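Local coordinates for thrombospondin related anonymous protein (Plasmodium falciparum, PDB 4F1J), which probably mediates adhesion of the malaria parasite to host ligands through domains that include a magnesium-binding von Willebrand factor A domain, at residues L10-D15 against M34-Q39; V30-K35 against V119-G124. One frame throughout, in Å; residues are numbered along the deposited sequence.

Contact 1 of 2, residues L10-D15 against M34-Q39; sequences LYLLMD and MKLIQQ. With EDO (1,2-ethanediol), chain J.
Leu12 meets Leu36 and Ile37 where the first strand of the von Willebrand factor A domain, a Rossmann-like fold, is covered by the helix that follows it. The strand 8-15, helix 22-38 and strand 47-54 form a beta-alpha-beta unit, and the pairing of 10-15 with 34-39 joins its first two elements. The contact across the segments is apolar and buried. CD1 of Leu12 lies 3.7 Å from CD1 of Leu36, the two side chains sliding past each other in opposite directions. With CG anti to the backbone nitrogen (chi1 177°), Leu12 points its branch at the helix, and chi2 of 61° divides the methyls: CD1 goes to Leu36, and CD2, more loosely, to CD1 of Ile37 at 4.4 Å. Leu36 also packs on Ile188 and Met192 of helix 184-200, and Ile37 on Leu76 and Ile79 of helix 72-80, so the helix end is wedged against both.

No hydrogen bond crosses between strand and helix; the polar groups find partners elsewhere. At the helix end, Gln39 folds its amide back so that NE2 donates to the carbonyl O of Lys35 over 3.0 Å; this acceptor lies in the plane of the Gln39 amide, while the donor is tilted 32° from the Lys35 carbonyl plane. At the C-terminal end of the strand, Asp15 turns its carboxylate to Ser17, a magnesium ligand, and to Thr122. Its carbonyl O accepts bonds from both hydroxyls of an ethanediol, probably from the crystallisation liquor: O2 stands 2.6 Å from Asp15 O, and O1 3.2 Å.

Contact 2 of 2, residues V30-K35 against V119-G124; sequences VPLAMK and VILTDG. With MG (magnesium ion), chain C.
The helix segment 30-35 runs above the strand 119-122 with the backbones closest at Ala33 and Leu121, whose CA atoms are 8.2 Å apart, too far for main-chain bonding. Leu121 bridges the distance. Its CG lies anti to the carbonyl carbon (chi1 -51°), which carries CD1 up to the helix, where it meets Leu32 tip to tip, CD2 of Leu32 being 4.2 Å from CD1 of Leu121. The same methyl lies against Ala33, 4.3 Å from its CA and 4.4 Å from its CB. The contact is buried, apolar and modest in area.

Just past the end of the strand at Thr122, Asp123 enters the metal site. Its OD1 binds the magnesium ion at 2.1 Å, and three waters together with Ser17 and Ser19 complete the six ligands. One of these waters donates to the carbonyl O of Asp123 over 2.9 Å, tying backbone and ion together. The site matches the metal-ion-dependent adhesion site of such domains.

Asp123 also packs on Ile20 and Trp181 of nearby loops. Around the leucine pair, Leu32 rests on Val184 and Ile188 of helix 184-200 and on Phe149 and Ile151 of strand 145-151, with Phe149 also touching Leu121, while Ala33 touches Ile79 of helix 72-80.

From the N terminus, strand 8-15 enters the sheet and the chain returns along helix 22-38; contact 1 closes this short loop of 18 residues. The same helix takes part in contact 2, whose loop of 83 residues runs through strands 47-54 and 58-62 and helices 72-80 and 94-106 before strand 115-122 comes in beside strand 8-15. The loops cross rather than nest, contact 2 opening at Val30 before contact 1 closes at Gln39; the segments share Met34 and Lys35. Together they set one helix over two neighbouring strands, touching through Leu36 CD1 and Leu121 CD2, 3.8 Å apart, and a probable hydrogen bond from Leu13 N to Val119 O (2.8 Å).

Contact 1 of 2, residues L10-D15 against M34-Q39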
loop_
_atom_site.group_PDB
_atom_site.type_symbol
_atom_site.label_atom_id
_atom_site.label_comp_id
_atom_site.label_asym_id
_atom_site.label_seq_id
_atom_site.Cartn_x
_atom_site.Cartn_y
_atom_site.Cartn_z
ATOM N N LEU A 10 -1.872 5.000 -7.796
ATOM C CA LEU A 10 -1.248 4.097 -6.816
ATOM C C LEU A 10 -1.925 4.324 -5.471
ATOM O O LEU A 10 -1.920 5.431 -4.948
ATOM C CB LEU A 10 0.269 4.334 -6.731
ATOM C CG LEU A 10 1.119 3.317 -5.979
ATOM C CD1 LEU A 10 2.600 3.441 -6.339
ATOM C CD2 LEU A 10 0.914 3.473 -4.439
ATOM N N TYR A 11 -2.560 3.273 -4.975
ATOM C CA TYR A 11 -3.341 3.292 -3.758
ATOM C C TYR A 11 -2.525 2.641 -2.645
ATOM O O TYR A 11 -2.444 1.390 -2.510
ATOM C CB TYR A 11 -4.688 2.556 -3.902
ATOM C CG TYR A 11 -5.534 3.019 -5.056
ATOM C CD1 TYR A 11 -5.314 2.539 -6.347
ATOM C CD2 TYR A 11 -6.511 3.956 -4.886
ATOM C CE1 TYR A 11 -6.076 2.992 -7.417
ATOM C CE2 TYR A 11 -7.281 4.402 -5.936
ATOM C CZ TYR A 11 -7.071 3.908 -7.205
ATOM O OH TYR A 11 -7.839 4.409 -8.254
ATOM N N LEU A 12 -1.928 3.508 -1.840
ATOM C CA LEU A 12 -1.150 3.084 -0.673
ATOM C C LEU A 12 -2.090 2.810 0.524
ATOM O O LEU A 12 -2.785 3.722 1.001
ATOM C CB LEU A 12 -0.099 4.156 -0.330
ATOM C CG LEU A 12 0.743 3.871 0.916
ATOM C CD1 LEU A 12 1.559 2.590 0.776
ATOM C CD2 LEU A 12 1.647 5.125 1.202
ATOM N N LEU A 13 -2.113 1.559 1.012
ATOM C CA LEU A 13 -2.971 1.176 2.127
ATOM C C LEU A 13 -2.041 0.802 3.264
ATOM O O LEU A 13 -1.330 -0.208 3.195
ATOM C CB LEU A 13 -3.887 -0.026 1.781
ATOM C CG LEU A 13 -4.617 -0.025 0.443
ATOM C CD1 LEU A 13 -5.671 -1.122 0.379
ATOM C CD2 LEU A 13 -5.219 1.298 0.034
ATOM N N MET A 14 -2.041 1.632 4.308
ATOM C CA MET A 14 -1.032 1.519 5.369
ATOM C C MET A 14 -1.680 1.025 6.667
ATOM O O MET A 14 -2.461 1.729 7.280
ATOM C CB MET A 14 -0.365 2.877 5.565
ATOM C CG MET A 14 0.702 2.886 6.610
ATOM S SD MET A 14 1.466 4.516 6.674
ATOM C CE MET A 14 2.876 4.204 7.764
ATOM N N ASP A 15 -1.370 -0.216 7.023
ATOM C CA ASP A 15 -1.811 -0.855 8.257
ATOM C C ASP A 15 -1.338 0.005 9.430
ATOM O O ASP A 15 -0.153 0.353 9.499
ATOM C CB ASP A 15 -1.187 -2.240 8.257
ATOM C CG ASP A 15 -1.454 -3.075 9.513
ATOM O OD1 ASP A 15 -1.641 -2.546 10.627
ATOM O OD2 ASP A 15 -1.362 -4.303 9.329
ATOM N N MET A 34 7.306 7.215 3.897
ATOM C CA MET A 34 8.038 8.330 3.285
ATOM C C MET A 34 9.015 7.908 2.174
ATOM O O MET A 34 9.006 8.501 1.064
ATOM C CB MET A 34 8.716 9.174 4.373
ATOM C CG MET A 34 7.690 9.905 5.187
ATOM S SD MET A 34 8.385 10.881 6.536
ATOM C CE MET A 34 8.917 12.326 5.626
ATOM N N LYS A 35 9.849 6.913 2.459
ATOM C CA LYS A 35 10.794 6.385 1.492
ATOM C C LYS A 35 10.065 5.741 0.300
ATOM O O LYS A 35 10.518 5.830 -0.820
ATOM C CB LYS A 35 11.758 5.382 2.150
ATOM C CG LYS A 35 12.912 4.972 1.240
ATOM C CD LYS A 35 14.100 4.476 1.983
ATOM C CE LYS A 35 15.225 4.070 1.009
ATOM N NZ LYS A 35 16.462 3.593 1.700
ATOM N N LEU A 36 8.926 5.108 0.534
ATOM C CA LEU A 36 8.161 4.512 -0.558
ATOM C C LEU A 36 7.747 5.611 -1.532
ATOM O O LEU A 36 7.958 5.493 -2.762
ATOM C CB LEU A 36 6.931 3.795 0.017
ATOM C CG LEU A 36 5.949 3.132 -0.962
ATOM C CD1 LEU A 36 5.152 2.111 -0.150
ATOM C CD2 LEU A 36 4.971 4.065 -1.723
ATOM N N ILE A 37 7.208 6.692 -0.980
ATOM C CA ILE A 37 6.773 7.844 -1.770
ATOM C C ILE A 37 7.939 8.465 -2.521
ATOM O O ILE A 37 7.792 8.887 -3.671
ATOM C CB ILE A 37 6.018 8.849 -0.897
ATOM C CG1 ILE A 37 4.648 8.241 -0.557
ATOM C CG2 ILE A 37 5.909 10.249 -1.584
ATOM C CD1 ILE A 37 3.911 8.904 0.581
ATOM N N GLN A 38 9.124 8.438 -1.918
ATOM C CA GLN A 38 10.321 8.892 -2.638
ATOM C C GLN A 38 10.691 8.052 -3.878
ATOM O O GLN A 38 11.462 8.515 -4.709
ATOM C CB GLN A 38 11.507 8.966 -1.700
ATOM C CG GLN A 38 11.355 10.075 -0.716
ATOM C CD GLN A 38 12.471 10.115 0.280
ATOM O OE1 GLN A 38 12.927 9.078 0.762
ATOM N NE2 GLN A 38 12.922 11.325 0.608
ATOM N N GLN A 39 10.140 6.838 -4.003
ATOM C CA GLN A 39 10.370 5.996 -5.156
ATOM C C GLN A 39 9.458 6.339 -6.323
ATOM O O GLN A 39 9.574 5.711 -7.354
ATOM C CB GLN A 39 10.148 4.516 -4.821
ATOM C CG GLN A 39 10.925 4.001 -3.582
ATOM C CD GLN A 39 12.388 4.375 -3.615
ATOM O OE1 GLN A 39 13.108 4.045 -4.574
ATOM N NE2 GLN A 39 12.852 5.049 -2.569
HETATM C C1 EDO J . 2.840 -2.031 8.804
HETATM O O1 EDO J . 1.682 -2.301 9.600
HETATM C C2 EDO J . 3.168 -0.542 8.843
HETATM O O2 EDO J . 2.146 0.255 8.260
#

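Contact 2 of 2, residues V30-K35 against V119-G124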
loop_
_atom_site.group_PDB
_atom_site.type_symbol
_atom_site.label_atom_id
_atom_site.label_comp_id
_atom_site.label_asym_id
_atom_site.label_seq_id
_atom_site.Cartn_x
_atom_site.Cartn_y
_atom_site.Cartn_z
ATOM N N VAL A 30 6.314 5.112 9.625
ATOM C CA VAL A 30 6.177 6.426 8.995
ATOM C C VAL A 30 7.352 6.712 8.036
ATOM O O VAL A 30 7.126 7.076 6.886
ATOM C CB VAL A 30 5.880 7.559 10.028
ATOM C CG1 VAL A 30 6.071 8.938 9.420
ATOM C CG2 VAL A 30 4.421 7.402 10.562
ATOM N N PRO A 31 8.606 6.553 8.499
ATOM C CA PRO A 31 9.744 6.661 7.570
ATOM C C PRO A 31 9.703 5.724 6.363
ATOM O O PRO A 31 10.206 6.092 5.293
ATOM C CB PRO A 31 10.950 6.366 8.455
ATOM C CG PRO A 31 10.517 6.788 9.824
ATOM C CD PRO A 31 9.056 6.412 9.903
ATOM N N LEU A 32 9.119 4.539 6.519
ATOM C CA LEU A 32 9.000 3.595 5.401
ATOM C C LEU A 32 8.037 4.129 4.336
ATOM O O LEU A 32 8.339 4.062 3.139
ATOM C CB LEU A 32 8.492 2.260 5.889
ATOM C CG LEU A 32 8.094 1.219 4.849
ATOM C CD1 LEU A 32 9.283 0.860 3.982
ATOM C CD2 LEU A 32 7.514 -0.028 5.561
ATOM N N ALA A 33 6.876 4.614 4.774
ATOM C CA ALA A 33 5.886 5.222 3.866
ATOM C C ALA A 33 6.527 6.426 3.158
ATOM O O ALA A 33 6.322 6.650 1.970
ATOM C CB ALA A 33 4.643 5.656 4.637
ATOM N N MET A 34 7.306 7.215 3.897
ATOM C CA MET A 34 8.038 8.330 3.285
ATOM C C MET A 34 9.015 7.908 2.174
ATOM O O MET A 34 9.006 8.501 1.064
ATOM C CB MET A 34 8.716 9.174 4.373
ATOM C CG MET A 34 7.690 9.905 5.187
ATOM S SD MET A 34 8.385 10.881 6.536
ATOM C CE MET A 34 8.917 12.326 5.626
ATOM N N LYS A 35 9.849 6.913 2.459
ATOM C CA LYS A 35 10.794 6.385 1.492
ATOM C C LYS A 35 10.065 5.741 0.300
ATOM O O LYS A 35 10.518 5.830 -0.820
ATOM C CB LYS A 35 11.758 5.382 2.150
ATOM C CG LYS A 35 12.912 4.972 1.240
ATOM C CD LYS A 35 14.100 4.476 1.983
ATOM C CE LYS A 35 15.225 4.070 1.009
ATOM N NZ LYS A 35 16.462 3.593 1.700
ATOM N N VAL A 119 -0.764 -0.831 -3.157
ATOM C CA VAL A 119 0.396 -1.265 -2.384
ATOM C C VAL A 119 0.037 -1.246 -0.916
ATOM O O VAL A 119 -0.341 -0.187 -0.370
ATOM C CB VAL A 119 1.609 -0.389 -2.616
ATOM C CG1 VAL A 119 2.757 -0.884 -1.753
ATOM C CG2 VAL A 119 2.003 -0.435 -4.100
ATOM N N ILE A 120 0.083 -2.438 -0.315
ATOM C CA ILE A 120 -0.279 -2.647 1.087
ATOM C C ILE A 120 1.013 -2.747 1.925
ATOM O O ILE A 120 1.890 -3.544 1.611
ATOM C CB ILE A 120 -1.107 -3.942 1.258
ATOM C CG1 ILE A 120 -2.494 -3.812 0.630
ATOM C CG2 ILE A 120 -1.223 -4.278 2.738
ATOM C CD1 ILE A 120 -3.094 -5.160 0.108
ATOM N N LEU A 121 1.113 -1.954 2.989
ATOM C CA LEU A 121 2.141 -2.119 4.019
ATOM C C LEU A 121 1.448 -2.731 5.246
ATOM O O LEU A 121 0.496 -2.161 5.763
ATOM C CB LEU A 121 2.783 -0.781 4.377
ATOM C CG LEU A 121 3.321 0.107 3.249
ATOM C CD1 LEU A 121 3.975 1.365 3.863
ATOM C CD2 LEU A 121 4.243 -0.664 2.336
ATOM N N THR A 122 1.857 -3.934 5.662
ATOM C CA THR A 122 1.124 -4.595 6.758
ATOM C C THR A 122 2.044 -5.374 7.667
ATOM O O THR A 122 3.041 -5.900 7.228
ATOM C CB THR A 122 0.001 -5.511 6.201
ATOM O OG1 THR A 122 -0.890 -5.937 7.264
ATOM C CG2 THR A 122 0.574 -6.707 5.434
ATOM N N ASP A 123 1.665 -5.477 8.938
ATOM C CA ASP A 123 2.413 -6.309 9.899
ATOM C C ASP A 123 1.573 -7.476 10.435
ATOM O O ASP A 123 1.923 -8.073 11.459
ATOM C CB ASP A 123 2.904 -5.449 11.058
ATOM C CG ASP A 123 1.886 -5.284 12.170
ATOM O OD1 ASP A 123 0.642 -5.252 11.903
ATOM O OD2 ASP A 123 2.350 -5.116 13.315
ATOM N N GLY A 124 0.468 -7.774 9.763
ATOM C CA GLY A 124 -0.457 -8.796 10.248
ATOM C C GLY A 124 -1.240 -9.486 9.159
ATOM O O GLY A 124 -0.985 -9.323 7.962
HETATM MG MG MG C . -0.962 -5.766 13.082
HETATM O O HOH W 1 -0.240 -7.646 13.349
HETATM O O HOH W 2 -1.990 -6.001 11.221
HETATM O O HOH W 3 -2.470 -6.381 14.207
#